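PDB 6XSX: ZmpA Glycopeptidase from Clostridium perfringens, which is a metalloprotease that probably cleaves the polypeptide chain of glycosylated proteins, this chain being its M60 peptidase catalytic module. Local coordinates for residues I217-K222 with L304-I309; G251-G256 with W277-E282; H281-N286 with N300-H305. All blocks are in the same frame, centred on the assembly; numbering follows the deposited sequence.

Contact 1 (I217-K222 with L304-I309); sequences IKETMK and LHFERI
Two helical segments, 217-222 and 304-309, pass at a steep angle, 115° between their N-to-C directions, and touch around T220 and F306, with the axes 11.5 Å apart, a gap spanned by side chains. E219 has the largest share of the contact: CG is anti to the backbone N (chi1 -178°), then chi2 bends the chain so that the carboxylate turns toward H305. H305 NE2 donates to E219 OE2 at a short 2.5 Å, nearly straight at 167°; the oxygen offers its anti lone pair and lies in the imidazole plane, with carboxylate and ring almost coplanar. Lower on E219, CG rests 3.7 Å from F306 CZ in an oblique approach, and I309 CD1 comes within 3.8 Å of E219 CG. T220 OG1 sits at the edge of the phenyl ring, 3.5 Å from F306 CE2, its polar partner being V216 O within its own helix. Y223 stacks on the H305 ring. The pairing of helix 206-224 with helix 301-309 thus joins a single polar clasp to aliphatic-aromatic packing, and the nearby carboxylate would probably favour a protonated, positively charged H305.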
ATOM      1  N   ILE A 217       7.478   2.604   4.662  1.00 20.37           N
ATOM      2  CA  ILE A 217       6.979   1.752   5.737  1.00 21.17           C
ATOM      3  C   ILE A 217       6.497   2.613   6.908  1.00 21.36           C
ATOM      4  O   ILE A 217       5.449   2.336   7.495  1.00 21.84           O
ATOM      5  CB  ILE A 217       8.027   0.702   6.176  1.00 20.59           C
ATOM      6  CG1 ILE A 217       8.387  -0.261   5.041  1.00 19.74           C
ATOM      7  CG2 ILE A 217       7.559  -0.046   7.426  1.00 19.92           C
ATOM      8  CD1 ILE A 217       7.238  -1.139   4.596  1.00 19.96           C
ATOM      9  N   LYS A 218       7.262   3.663   7.233  1.00 22.13           N
ATOM     10  CA  LYS A 218       6.885   4.610   8.275  1.00 23.15           C
ATOM     11  C   LYS A 218       5.505   5.199   7.969  1.00 21.32           C
ATOM     12  O   LYS A 218       4.589   5.100   8.779  1.00 20.29           O
ATOM     13  CB  LYS A 218       7.953   5.701   8.413  1.00 24.69           C
ATOM     14  CG  LYS A 218       7.911   6.494   9.714  1.00 27.76           C
ATOM     15  CD  LYS A 218       9.104   7.419   9.872  1.00 31.49           C
ATOM     16  CE  LYS A 218       8.844   8.565  10.828  1.00 34.20           C
ATOM     17  NZ  LYS A 218       9.543   9.792  10.373  1.00 36.47           N
ATOM     18  N   GLU A 219       5.360   5.800   6.785  1.00 20.91           N
ATOM     19  CA  GLU A 219       4.115   6.444   6.388  1.00 20.80           C
ATOM     20  C   GLU A 219       2.976   5.418   6.403  1.00 20.46           C
ATOM     21  O   GLU A 219       1.900   5.705   6.922  1.00 20.12           O
ATOM     22  CB  GLU A 219       4.298   7.172   5.048  1.00 22.06           C
ATOM     23  CG  GLU A 219       3.075   7.929   4.549  1.00 21.79           C
ATOM     24  CD  GLU A 219       2.442   8.887   5.547  1.00 23.08           C
ATOM     25  OE1 GLU A 219       3.176   9.437   6.390  1.00 24.05           O
ATOM     26  OE2 GLU A 219       1.215   9.074   5.492  1.00 22.87           O
ATOM     27  N   THR A 220       3.243   4.204   5.900  1.00 19.21           N
ATOM     28  CA  THR A 220       2.232   3.159   5.831  1.00 19.84           C
ATOM     29  C   THR A 220       1.765   2.778   7.232  1.00 20.68           C
ATOM     30  O   THR A 220       0.569   2.606   7.473  1.00 20.44           O
ATOM     31  CB  THR A 220       2.713   1.898   5.098  1.00 19.75           C
ATOM     32  OG1 THR A 220       2.870   2.227   3.718  1.00 18.91           O
ATOM     33  CG2 THR A 220       1.738   0.745   5.223  1.00 18.97           C
ATOM     34  N   MET A 221       2.718   2.655   8.155  1.00 21.05           N
ATOM     35  CA  MET A 221       2.348   2.163   9.465  1.00 21.67           C
ATOM     36  C   MET A 221       1.618   3.247  10.259  1.00 21.74           C
ATOM     37  O   MET A 221       0.661   2.944  10.968  1.00 22.44           O
ATOM     38  CB  MET A 221       3.555   1.574  10.200  1.00 23.14           C
ATOM     39  CG  MET A 221       3.861   0.200   9.651  1.00 25.78           C
ATOM     40  SD  MET A 221       5.226  -0.657  10.427  1.00 30.90           S
ATOM     41  CE  MET A 221       4.436  -1.283  11.911  1.00 27.61           C
ATOM     42  N   LYS A 222       2.022   4.510  10.078  1.00 21.18           N
ATOM     43  CA  LYS A 222       1.260   5.628  10.618  1.00 22.35           C
ATOM     44  C   LYS A 222      -0.178   5.614  10.079  1.00 21.48           C
ATOM     45  O   LYS A 222      -1.135   5.655  10.851  1.00 21.45           O
ATOM     46  CB  LYS A 222       1.970   6.950  10.312  1.00 23.59           C
ATOM     47  CG  LYS A 222       1.242   8.191  10.815  1.00 25.67           C
ATOM     48  CD  LYS A 222       1.977   9.459  10.434  1.00 27.66           C
ATOM     49  CE  LYS A 222       1.097  10.690  10.470  1.00 30.66           C
ATOM     50  NZ  LYS A 222       1.840  11.881   9.987  1.00 35.97           N
ATOM     51  N   LEU A 304      -4.474   4.853  -2.521  1.00 18.64           N
ATOM     52  CA  LEU A 304      -5.169   6.134  -2.642  1.00 19.04           C
ATOM     53  C   LEU A 304      -4.473   7.206  -1.800  1.00 19.01           C
ATOM     54  O   LEU A 304      -4.309   8.328  -2.265  1.00 19.23           O
ATOM     55  CB  LEU A 304      -6.647   6.003  -2.254  1.00 18.42           C
ATOM     56  CG  LEU A 304      -7.531   5.188  -3.199  1.00 18.49           C
ATOM     57  CD1 LEU A 304      -8.881   4.896  -2.557  1.00 18.28           C
ATOM     58  CD2 LEU A 304      -7.725   5.883  -4.534  1.00 17.49           C
ATOM     59  N   HIS A 305      -4.058   6.845  -0.577  1.00 19.00           N
ATOM     60  CA  HIS A 305      -3.392   7.760   0.340  1.00 19.96           C
ATOM     61  C   HIS A 305      -2.075   8.248  -0.255  1.00 21.09           C
ATOM     62  O   HIS A 305      -1.791   9.453  -0.221  1.00 21.94           O
ATOM     63  CB  HIS A 305      -3.210   7.117   1.723  1.00 19.53           C
ATOM     64  CG  HIS A 305      -2.357   7.875   2.688  1.00 19.08           C
ATOM     65  ND1 HIS A 305      -2.755   9.067   3.262  1.00 18.78           N
ATOM     66  CD2 HIS A 305      -1.150   7.580   3.225  1.00 19.80           C
ATOM     67  CE1 HIS A 305      -1.832   9.476   4.110  1.00 19.45           C
ATOM     68  NE2 HIS A 305      -0.821   8.587   4.090  1.00 19.40           N
ATOM     69  N   PHE A 306      -1.309   7.302  -0.823  1.00 20.74           N
ATOM     70  CA  PHE A 306      -0.014   7.587  -1.417  1.00 20.02           C
ATOM     71  C   PHE A 306      -0.176   8.494  -2.633  1.00 20.99           C
ATOM     72  O   PHE A 306       0.712   9.295  -2.914  1.00 19.63           O
ATOM     73  CB  PHE A 306       0.815   6.310  -1.616  1.00 19.91           C
ATOM     74  CG  PHE A 306       1.732   6.012  -0.453  1.00 19.72           C
ATOM     75  CD1 PHE A 306       2.983   6.607  -0.364  1.00 19.70           C
ATOM     76  CD2 PHE A 306       1.331   5.173   0.575  1.00 19.51           C
ATOM     77  CE1 PHE A 306       3.816   6.357   0.721  1.00 19.52           C
ATOM     78  CE2 PHE A 306       2.159   4.923   1.661  1.00 19.19           C
ATOM     79  CZ  PHE A 306       3.407   5.510   1.725  1.00 18.98           C
ATOM     80  N   GLU A 307      -1.313   8.359  -3.332  1.00 21.86           N
ATOM     81  CA  GLU A 307      -1.675   9.279  -4.399  1.00 22.76           C
ATOM     82  C   GLU A 307      -1.921  10.676  -3.825  1.00 22.42           C
ATOM     83  O   GLU A 307      -1.376  11.665  -4.320  1.00 24.57           O
ATOM     84  CB  GLU A 307      -2.884   8.743  -5.168  1.00 22.63           C
ATOM     85  CG  GLU A 307      -2.485   7.735  -6.229  1.00 24.80           C
ATOM     86  CD  GLU A 307      -3.616   6.982  -6.905  1.00 24.34           C
ATOM     87  OE1 GLU A 307      -4.709   6.856  -6.290  1.00 23.10           O
ATOM     88  OE2 GLU A 307      -3.393   6.514  -8.040  1.00 23.92           O
ATOM     89  N   ARG A 308      -2.726  10.750  -2.762  1.00 22.43           N
ATOM     90  CA  ARG A 308      -3.091  12.036  -2.183  1.00 24.08           C
ATOM     91  C   ARG A 308      -1.864  12.756  -1.620  1.00 22.18           C
ATOM     92  O   ARG A 308      -1.711  13.955  -1.840  1.00 20.86           O
ATOM     93  CB  ARG A 308      -4.149  11.872  -1.089  1.00 25.47           C
ATOM     94  CG  ARG A 308      -4.473  13.162  -0.353  1.00 28.77           C
ATOM     95  CD  ARG A 308      -5.138  12.855   0.976  1.00 32.22           C
ATOM     96  NE  ARG A 308      -5.791  14.021   1.555  1.00 35.94           N
ATOM     97  CZ  ARG A 308      -6.634  14.004   2.586  1.00 35.09           C
ATOM     98  NH1 ARG A 308      -6.944  12.868   3.194  1.00 36.82           N
ATOM     99  NH2 ARG A 308      -7.159  15.135   3.012  1.00 35.83           N
ATOM    100  N   ILE A 309      -0.992  12.040  -0.895  1.00 21.20           N
ATOM    101  CA  ILE A 309       0.096  12.747  -0.228  1.00 22.14           C
ATOM    102  C   ILE A 309       1.109  13.275  -1.242  1.00 22.69           C
ATOM    103  O   ILE A 309       1.938  14.091  -0.872  1.00 25.70           O
ATOM    104  CB  ILE A 309       0.769  11.934   0.897  1.00 22.63           C
ATOM    105  CG1 ILE A 309       1.503  10.697   0.366  1.00 23.92           C
ATOM    106  CG2 ILE A 309      -0.234  11.607   1.990  1.00 22.63           C
ATOM    107  CD1 ILE A 309       2.153   9.853   1.436  1.00 23.99           C
TER

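Contact 2 (G251-G256 with W277-E282); sequences GFMNAG and WGFMHE
M253 enters over F279 because its CG stands anti to the carbonyl carbon (chi1 -67°) and the chain runs extended beyond it; E282, on the facing helix, has the same kind of first torsion but bends at chi2 (-43°), which turns its carboxylate back along the 251-256 backbone. The result is a Met-aromatic contact beside a helix whose H281 and E282 belong to a sequence fitting the HExxH motif of zinc metallopeptidases, although no metal is bound to it here. The sulfur of M253 lies over the centre of the phenyl ring, SD 4.2 Å from the F279 centroid and only 9° off the ring normal, while the terminal methyl drifts toward the rim, CE to F279 CE2 3.9 Å. The thioether also presses on the helix backbone at a residue without a side chain: M253 SD is 3.6 Å from G278 C. At its root, M253 CB packs 3.8 Å from E282 CG.

The carboxylate of E282 meets the peptide group between N254 and A255 without hydrogen bonding to it. OE1 lies 3.2 Å from N254 O, two acceptors facing each other, and A255 N is similarly near but badly angled. OE2 reaches the edge of the H281 ring, in its plane. Strand 254-256, weakly bonded, forms one margin of the large mixed sheet, N254 pairing through its backbone with G261. An edge strand running past the HExxH helix is also found in thermolysin-like peptidases, where it flanks the catalytic cleft, so a similar place is likely here. The closest backbone approach joins A255 and E282, and there the A255 methyl is wedged tightly against the helix, CB 3.1 Å from E282 OE1 and 3.3 Å from E282 O.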
ATOM      1  N   GLY A 251      -0.618 -11.290 -13.278  1.00 62.62           N
ATOM      2  CA  GLY A 251      -0.982  -9.880 -13.292  1.00 60.77           C
ATOM      3  C   GLY A 251       0.244  -8.991 -13.490  1.00 61.04           C
ATOM      4  O   GLY A 251       1.330  -9.483 -13.803  1.00 61.70           O
ATOM      5  N   PHE A 252       0.062  -7.676 -13.309  1.00 56.68           N
ATOM      6  CA  PHE A 252       1.167  -6.739 -13.456  1.00 51.25           C
ATOM      7  C   PHE A 252       2.183  -6.974 -12.337  1.00 49.41           C
ATOM      8  O   PHE A 252       3.377  -7.111 -12.608  1.00 48.37           O
ATOM      9  CB  PHE A 252       0.660  -5.296 -13.557  1.00 46.75           C
ATOM     10  N   MET A 253       1.677  -7.038 -11.094  1.00 45.03           N
ATOM     11  CA  MET A 253       2.453  -7.323  -9.894  1.00 43.10           C
ATOM     12  C   MET A 253       1.654  -8.255  -8.978  1.00 41.62           C
ATOM     13  O   MET A 253       0.541  -8.659  -9.326  1.00 41.11           O
ATOM     14  CB  MET A 253       2.804  -6.025  -9.158  1.00 43.06           C
ATOM     15  CG  MET A 253       3.761  -5.139  -9.937  1.00 45.72           C
ATOM     16  SD  MET A 253       3.923  -3.482  -9.236  1.00 47.75           S
ATOM     17  CE  MET A 253       4.326  -2.540 -10.706  1.00 48.77           C
ATOM     18  N   ASN A 254       2.234  -8.617  -7.818  1.00 38.71           N
ATOM     19  CA  ASN A 254       1.535  -9.450  -6.843  1.00 33.95           C
ATOM     20  C   ASN A 254       2.018  -9.196  -5.410  1.00 31.88           C
ATOM     21  O   ASN A 254       2.942  -8.402  -5.175  1.00 26.06           O
ATOM     22  CB  ASN A 254       1.558 -10.936  -7.220  1.00 32.80           C
ATOM     23  CG  ASN A 254       2.907 -11.588  -7.009  1.00 32.27           C
ATOM     24  OD1 ASN A 254       3.875 -10.932  -6.628  1.00 29.89           O
ATOM     25  ND2 ASN A 254       2.972 -12.889  -7.241  1.00 33.60           N
ATOM     26  N   ALA A 255       1.374  -9.911  -4.468  1.00 29.22           N
ATOM     27  CA  ALA A 255       1.539  -9.691  -3.038  1.00 29.13           C
ATOM     28  C   ALA A 255       1.213 -10.949  -2.235  1.00 27.28           C
ATOM     29  O   ALA A 255       0.506 -11.834  -2.706  1.00 30.09           O
ATOM     30  CB  ALA A 255       0.675  -8.537  -2.599  1.00 27.49           C
ATOM     31  N   GLY A 256       1.716 -10.979  -0.996  1.00 25.37           N
ATOM     32  CA  GLY A 256       1.556 -12.070  -0.049  1.00 23.73           C
ATOM     33  C   GLY A 256       2.804 -12.227   0.815  1.00 23.03           C
ATOM     34  O   GLY A 256       3.917 -11.985   0.348  1.00 22.89           O
ATOM     35  N   TRP A 277       0.265   3.520  -7.982  1.00 23.26           N
ATOM     36  CA  TRP A 277      -0.797   2.565  -7.687  1.00 22.36           C
ATOM     37  C   TRP A 277      -0.283   1.120  -7.660  1.00 22.73           C
ATOM     38  O   TRP A 277      -0.560   0.380  -6.715  1.00 22.50           O
ATOM     39  CB  TRP A 277      -1.980   2.727  -8.652  1.00 23.48           C
ATOM     40  CG  TRP A 277      -3.103   1.799  -8.303  1.00 24.32           C
ATOM     41  CD1 TRP A 277      -3.227   0.495  -8.687  1.00 24.81           C
ATOM     42  CD2 TRP A 277      -4.210   2.064  -7.422  1.00 24.95           C
ATOM     43  NE1 TRP A 277      -4.341  -0.062  -8.121  1.00 25.59           N
ATOM     44  CE2 TRP A 277      -4.968   0.876  -7.344  1.00 25.80           C
ATOM     45  CE3 TRP A 277      -4.646   3.188  -6.708  1.00 25.82           C
ATOM     46  CZ2 TRP A 277      -6.140   0.778  -6.586  1.00 25.33           C
ATOM     47  CZ3 TRP A 277      -5.803   3.093  -5.965  1.00 24.78           C
ATOM     48  CH2 TRP A 277      -6.539   1.907  -5.908  1.00 24.72           C
ATOM     49  N   GLY A 278       0.412   0.704  -8.728  1.00 22.46           N
ATOM     50  CA  GLY A 278       0.934  -0.652  -8.851  1.00 23.27           C
ATOM     51  C   GLY A 278       1.654  -1.143  -7.592  1.00 23.61           C
ATOM     52  O   GLY A 278       1.288  -2.177  -7.042  1.00 24.92           O
ATOM     53  N   PHE A 279       2.659  -0.390  -7.120  1.00 23.24           N
ATOM     54  CA  PHE A 279       3.459  -0.822  -5.980  1.00 22.51           C
ATOM     55  C   PHE A 279       2.651  -0.804  -4.688  1.00 22.59           C
ATOM     56  O   PHE A 279       2.709  -1.757  -3.912  1.00 22.94           O
ATOM     57  CB  PHE A 279       4.738   0.008  -5.840  1.00 23.62           C
ATOM     58  CG  PHE A 279       5.865  -0.475  -6.719  1.00 24.68           C
ATOM     59  CD1 PHE A 279       6.736  -1.463  -6.276  1.00 25.82           C
ATOM     60  CD2 PHE A 279       6.022   0.021  -8.005  1.00 25.53           C
ATOM     61  CE1 PHE A 279       7.763  -1.924  -7.090  1.00 25.78           C
ATOM     62  CE2 PHE A 279       7.049  -0.437  -8.818  1.00 26.04           C
ATOM     63  CZ  PHE A 279       7.914  -1.412  -8.360  1.00 25.56           C
ATOM     64  N   MET A 280       1.908   0.285  -4.454  1.00 21.85           N
ATOM     65  CA  MET A 280       1.278   0.496  -3.161  1.00 21.50           C
ATOM     66  C   MET A 280       0.039  -0.385  -3.006  1.00 20.98           C
ATOM     67  O   MET A 280      -0.316  -0.767  -1.894  1.00 21.34           O
ATOM     68  CB  MET A 280       0.960   1.976  -2.935  1.00 21.32           C
ATOM     69  CG  MET A 280       2.218   2.829  -2.906  1.00 22.17           C
ATOM     70  SD  MET A 280       3.461   2.162  -1.745  1.00 24.28           S
ATOM     71  CE  MET A 280       2.642   2.476  -0.188  1.00 22.97           C
ATOM     72  N   HIS A 281      -0.577  -0.764  -4.129  1.00 21.59           N
ATOM     73  CA  HIS A 281      -1.685  -1.706  -4.088  1.00 22.09           C
ATOM     74  C   HIS A 281      -1.213  -3.038  -3.511  1.00 21.98           C
ATOM     75  O   HIS A 281      -1.916  -3.645  -2.712  1.00 21.45           O
ATOM     76  CB  HIS A 281      -2.328  -1.843  -5.476  1.00 25.36           C
ATOM     77  CG  HIS A 281      -3.303  -2.967  -5.605  1.00 29.49           C
ATOM     78  ND1 HIS A 281      -4.656  -2.810  -5.345  1.00 31.94           N
ATOM     79  CD2 HIS A 281      -3.131  -4.258  -5.970  1.00 32.34           C
ATOM     80  CE1 HIS A 281      -5.276  -3.958  -5.541  1.00 34.49           C
ATOM     81  NE2 HIS A 281      -4.359  -4.868  -5.929  1.00 35.43           N
ATOM     82  N   GLU A 282      -0.006  -3.471  -3.900  1.00 21.83           N
ATOM     83  CA  GLU A 282       0.561  -4.712  -3.389  1.00 21.89           C
ATOM     84  C   GLU A 282       0.904  -4.590  -1.910  1.00 21.00           C
ATOM     85  O   GLU A 282       0.682  -5.527  -1.154  1.00 21.10           O
ATOM     86  CB  GLU A 282       1.801  -5.145  -4.175  1.00 22.84           C
ATOM     87  CG  GLU A 282       1.520  -5.393  -5.649  1.00 26.34           C
ATOM     88  CD  GLU A 282       0.247  -6.165  -5.948  1.00 29.17           C
ATOM     89  OE1 GLU A 282      -0.041  -7.128  -5.221  1.00 31.73           O
ATOM     90  OE2 GLU A 282      -0.469  -5.787  -6.907  1.00 34.58           O
TER

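Contact 3 (H281-N286 with N300-H305); sequences HEMGHN and NMLPLH
Helix 281-286 and helix 301-309 meet at H281 with P303 and at G284 with L302, their axes 8.1 Å apart and their N-to-C directions 141° apart, a roughly antiparallel pair. The fit is close: G284 CA comes within 5.5 Å of L302 CA, and G284 presents bare backbone to the other helix.

L302 lies against this backbone. With CG anti to the backbone N (chi1 -176°), it pushes CD2 to 3.4 Å from G284 N, and the same methyl lies 3.7 Å from M283 CG. One helical turn back toward its N-terminus, the first helix rests on the pyrrolidine ring of P303: P303 CB is 3.8 Å from H281 N and P303 CG 3.8 Å from H281 CA. N300 runs alongside H281 and points the same way. Its OD1 lies at the imidazole edge, in the ring plane, 3.7 Å from H281 ND1, with amide and ring planes 26° apart; that is too long to satisfy ND1, which is buried here without a polar partner in the model. On its other nitrogen, H281 NE2 lies 2.9 Å from H285 NE2. These two histidines share one helix face and, with E282, fit the HExxH pattern, consistent with a metal-binding role, though no metal is bound to them here.

Around the pair, M283 and L302 both reach helix 206-224, M283 at V216 and T220, L302 at T220 and W224. M301 and L304 pack on helix 347-361, while N286 hydrogen-bonds to G258, I259 and Y240, tying the C-terminal end of the HExxH helix to strands 240-244 and 259-262 of the mixed sheet.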
ATOM      1  N   HIS A 281      -0.577  -0.764  -4.129  1.00 21.59           N
ATOM      2  CA  HIS A 281      -1.685  -1.706  -4.088  1.00 22.09           C
ATOM      3  C   HIS A 281      -1.213  -3.038  -3.511  1.00 21.98           C
ATOM      4  O   HIS A 281      -1.916  -3.645  -2.712  1.00 21.45           O
ATOM      5  CB  HIS A 281      -2.328  -1.843  -5.476  1.00 25.36           C
ATOM      6  CG  HIS A 281      -3.303  -2.967  -5.605  1.00 29.49           C
ATOM      7  ND1 HIS A 281      -4.656  -2.810  -5.345  1.00 31.94           N
ATOM      8  CD2 HIS A 281      -3.131  -4.258  -5.970  1.00 32.34           C
ATOM      9  CE1 HIS A 281      -5.276  -3.958  -5.541  1.00 34.49           C
ATOM     10  NE2 HIS A 281      -4.359  -4.868  -5.929  1.00 35.43           N
ATOM     11  N   GLU A 282      -0.006  -3.471  -3.900  1.00 21.83           N
ATOM     12  CA  GLU A 282       0.561  -4.712  -3.389  1.00 21.89           C
ATOM     13  C   GLU A 282       0.904  -4.590  -1.910  1.00 21.00           C
ATOM     14  O   GLU A 282       0.682  -5.527  -1.154  1.00 21.10           O
ATOM     15  CB  GLU A 282       1.801  -5.145  -4.175  1.00 22.84           C
ATOM     16  CG  GLU A 282       1.520  -5.393  -5.649  1.00 26.34           C
ATOM     17  CD  GLU A 282       0.247  -6.165  -5.948  1.00 29.17           C
ATOM     18  OE1 GLU A 282      -0.041  -7.128  -5.221  1.00 31.73           O
ATOM     19  OE2 GLU A 282      -0.469  -5.787  -6.907  1.00 34.58           O
ATOM     20  N   MET A 283       1.472  -3.452  -1.499  1.00 20.05           N
ATOM     21  CA  MET A 283       1.795  -3.296  -0.090  1.00 20.54           C
ATOM     22  C   MET A 283       0.491  -3.337   0.715  1.00 21.72           C
ATOM     23  O   MET A 283       0.439  -3.945   1.785  1.00 21.52           O
ATOM     24  CB  MET A 283       2.552  -1.988   0.177  1.00 19.17           C
ATOM     25  CG  MET A 283       2.902  -1.786   1.642  1.00 19.64           C
ATOM     26  SD  MET A 283       4.187  -0.526   1.898  1.00 21.17           S
ATOM     27  CE  MET A 283       5.599  -1.369   1.182  1.00 19.23           C
ATOM     28  N   GLY A 284      -0.564  -2.722   0.156  1.00 21.65           N
ATOM     29  CA  GLY A 284      -1.898  -2.718   0.745  1.00 22.80           C
ATOM     30  C   GLY A 284      -2.427  -4.122   1.047  1.00 22.81           C
ATOM     31  O   GLY A 284      -2.945  -4.365   2.133  1.00 20.47           O
ATOM     32  N   HIS A 285      -2.293  -5.038   0.080  1.00 24.47           N
ATOM     33  CA  HIS A 285      -2.711  -6.419   0.264  1.00 27.17           C
ATOM     34  C   HIS A 285      -1.975  -7.029   1.452  1.00 25.45           C
ATOM     35  O   HIS A 285      -2.539  -7.840   2.169  1.00 25.29           O
ATOM     36  CB  HIS A 285      -2.348  -7.284  -0.951  1.00 32.53           C
ATOM     37  CG  HIS A 285      -3.288  -7.222  -2.105  1.00 38.95           C
ATOM     38  ND1 HIS A 285      -4.662  -7.283  -1.950  1.00 44.77           N
ATOM     39  CD2 HIS A 285      -3.048  -7.161  -3.436  1.00 41.09           C
ATOM     40  CE1 HIS A 285      -5.233  -7.225  -3.141  1.00 48.94           C
ATOM     41  NE2 HIS A 285      -4.259  -7.156  -4.074  1.00 46.87           N
ATOM     42  N   ASN A 286      -0.699  -6.662   1.623  1.00 23.22           N
ATOM     43  CA  ASN A 286       0.138  -7.273   2.643  1.00 22.88           C
ATOM     44  C   ASN A 286      -0.223  -6.745   4.028  1.00 22.65           C
ATOM     45  O   ASN A 286       0.016  -7.418   5.033  1.00 23.27           O
ATOM     46  CB  ASN A 286       1.628  -7.105   2.329  1.00 22.10           C
ATOM     47  CG  ASN A 286       2.159  -8.221   1.452  1.00 21.82           C
ATOM     48  OD1 ASN A 286       1.936  -9.397   1.738  1.00 20.73           O
ATOM     49  ND2 ASN A 286       2.864  -7.866   0.390  1.00 20.18           N
ATOM     50  N   ASN A 300      -7.309  -0.811  -0.723  1.00 26.26           N
ATOM     51  CA  ASN A 300      -7.149   0.252  -1.700  1.00 24.54           C
ATOM     52  C   ASN A 300      -6.917   1.599  -1.017  1.00 21.66           C
ATOM     53  O   ASN A 300      -6.505   2.564  -1.655  1.00 20.15           O
ATOM     54  CB  ASN A 300      -8.400   0.366  -2.569  1.00 28.33           C
ATOM     55  CG  ASN A 300      -8.629  -0.875  -3.401  1.00 30.85           C
ATOM     56  OD1 ASN A 300      -7.764  -1.267  -4.171  1.00 32.23           O
ATOM     57  ND2 ASN A 300      -9.786  -1.498  -3.244  1.00 37.40           N
ATOM     58  N   MET A 301      -7.247   1.683   0.271  1.00 20.23           N
ATOM     59  CA  MET A 301      -7.094   2.940   0.979  1.00 20.19           C
ATOM     60  C   MET A 301      -5.621   3.332   0.989  1.00 20.20           C
ATOM     61  O   MET A 301      -5.302   4.526   1.034  1.00 20.11           O
ATOM     62  CB  MET A 301      -7.615   2.852   2.416  1.00 19.96           C
ATOM     63  CG  MET A 301      -9.131   2.812   2.499  1.00 20.10           C
ATOM     64  SD  MET A 301      -9.953   4.356   1.944  1.00 19.28           S
ATOM     65  CE  MET A 301      -9.598   5.415   3.343  1.00 18.13           C
ATOM     66  N   LEU A 302      -4.733   2.320   0.917  1.00 19.45           N
ATOM     67  CA  LEU A 302      -3.304   2.592   0.990  1.00 18.67           C
ATOM     68  C   LEU A 302      -2.811   3.267  -0.292  1.00 17.97           C
ATOM     69  O   LEU A 302      -2.264   4.369  -0.227  1.00 17.20           O
ATOM     70  CB  LEU A 302      -2.485   1.349   1.377  1.00 17.63           C
ATOM     71  CG  LEU A 302      -0.986   1.614   1.560  1.00 18.24           C
ATOM     72  CD1 LEU A 302      -0.719   2.509   2.766  1.00 16.99           C
ATOM     73  CD2 LEU A 302      -0.188   0.324   1.681  1.00 17.64           C
ATOM     74  N   PRO A 303      -2.949   2.664  -1.499  1.00 18.45           N
ATOM     75  CA  PRO A 303      -2.519   3.354  -2.717  1.00 18.10           C
ATOM     76  C   PRO A 303      -3.191   4.721  -2.910  1.00 18.63           C
ATOM     77  O   PRO A 303      -2.534   5.657  -3.363  1.00 19.37           O
ATOM     78  CB  PRO A 303      -2.769   2.329  -3.835  1.00 18.40           C
ATOM     79  CG  PRO A 303      -3.796   1.366  -3.250  1.00 18.01           C
ATOM     80  CD  PRO A 303      -3.454   1.307  -1.775  1.00 17.95           C
ATOM     81  N   LEU A 304      -4.474   4.853  -2.521  1.00 18.64           N
ATOM     82  CA  LEU A 304      -5.169   6.134  -2.642  1.00 19.04           C
ATOM     83  C   LEU A 304      -4.473   7.206  -1.800  1.00 19.01           C
ATOM     84  O   LEU A 304      -4.309   8.328  -2.265  1.00 19.23           O
ATOM     85  CB  LEU A 304      -6.647   6.003  -2.254  1.00 18.42           C
ATOM     86  CG  LEU A 304      -7.531   5.188  -3.199  1.00 18.49           C
ATOM     87  CD1 LEU A 304      -8.881   4.896  -2.557  1.00 18.28           C
ATOM     88  CD2 LEU A 304      -7.725   5.883  -4.534  1.00 17.49           C
ATOM     89  N   HIS A 305      -4.058   6.845  -0.577  1.00 19.00           N
ATOM     90  CA  HIS A 305      -3.392   7.760   0.340  1.00 19.96           C
ATOM     91  C   HIS A 305      -2.075   8.248  -0.255  1.00 21.09           C
ATOM     92  O   HIS A 305      -1.791   9.453  -0.221  1.00 21.94           O
ATOM     93  CB  HIS A 305      -3.210   7.117   1.723  1.00 19.53           C
ATOM     94  CG  HIS A 305      -2.357   7.875   2.688  1.00 19.08           C
ATOM     95  ND1 HIS A 305      -2.755   9.067   3.262  1.00 18.78           N
ATOM     96  CD2 HIS A 305      -1.150   7.580   3.225  1.00 19.80           C
ATOM     97  CE1 HIS A 305      -1.832   9.476   4.110  1.00 19.45           C
ATOM     98  NE2 HIS A 305      -0.821   8.587   4.090  1.00 19.40           N
TER

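How the contacts relate
All three contacts lie in the M60 peptidase region and build on helices 277-286 and 301-309. Contact 2 sets the first of these against edge strand 254-256, contact 3 packs it on the second, and contact 1 joins the second to helix 206-224. Contact 3 is centred about 8 Å from contact 2 and about 9 Å from contact 1, which are about 15 Å apart. Along the chain, contact 2 is nested in the loop closed by contact 1; contact 3 begins on helix 277-286, where contact 2 ends, sharing H281 and E282, and finishes with contact 1 on helix 301-309. The HExxH helix, probably metal-binding, thus lies between the sheet edge and helices 206-224 and 301-309.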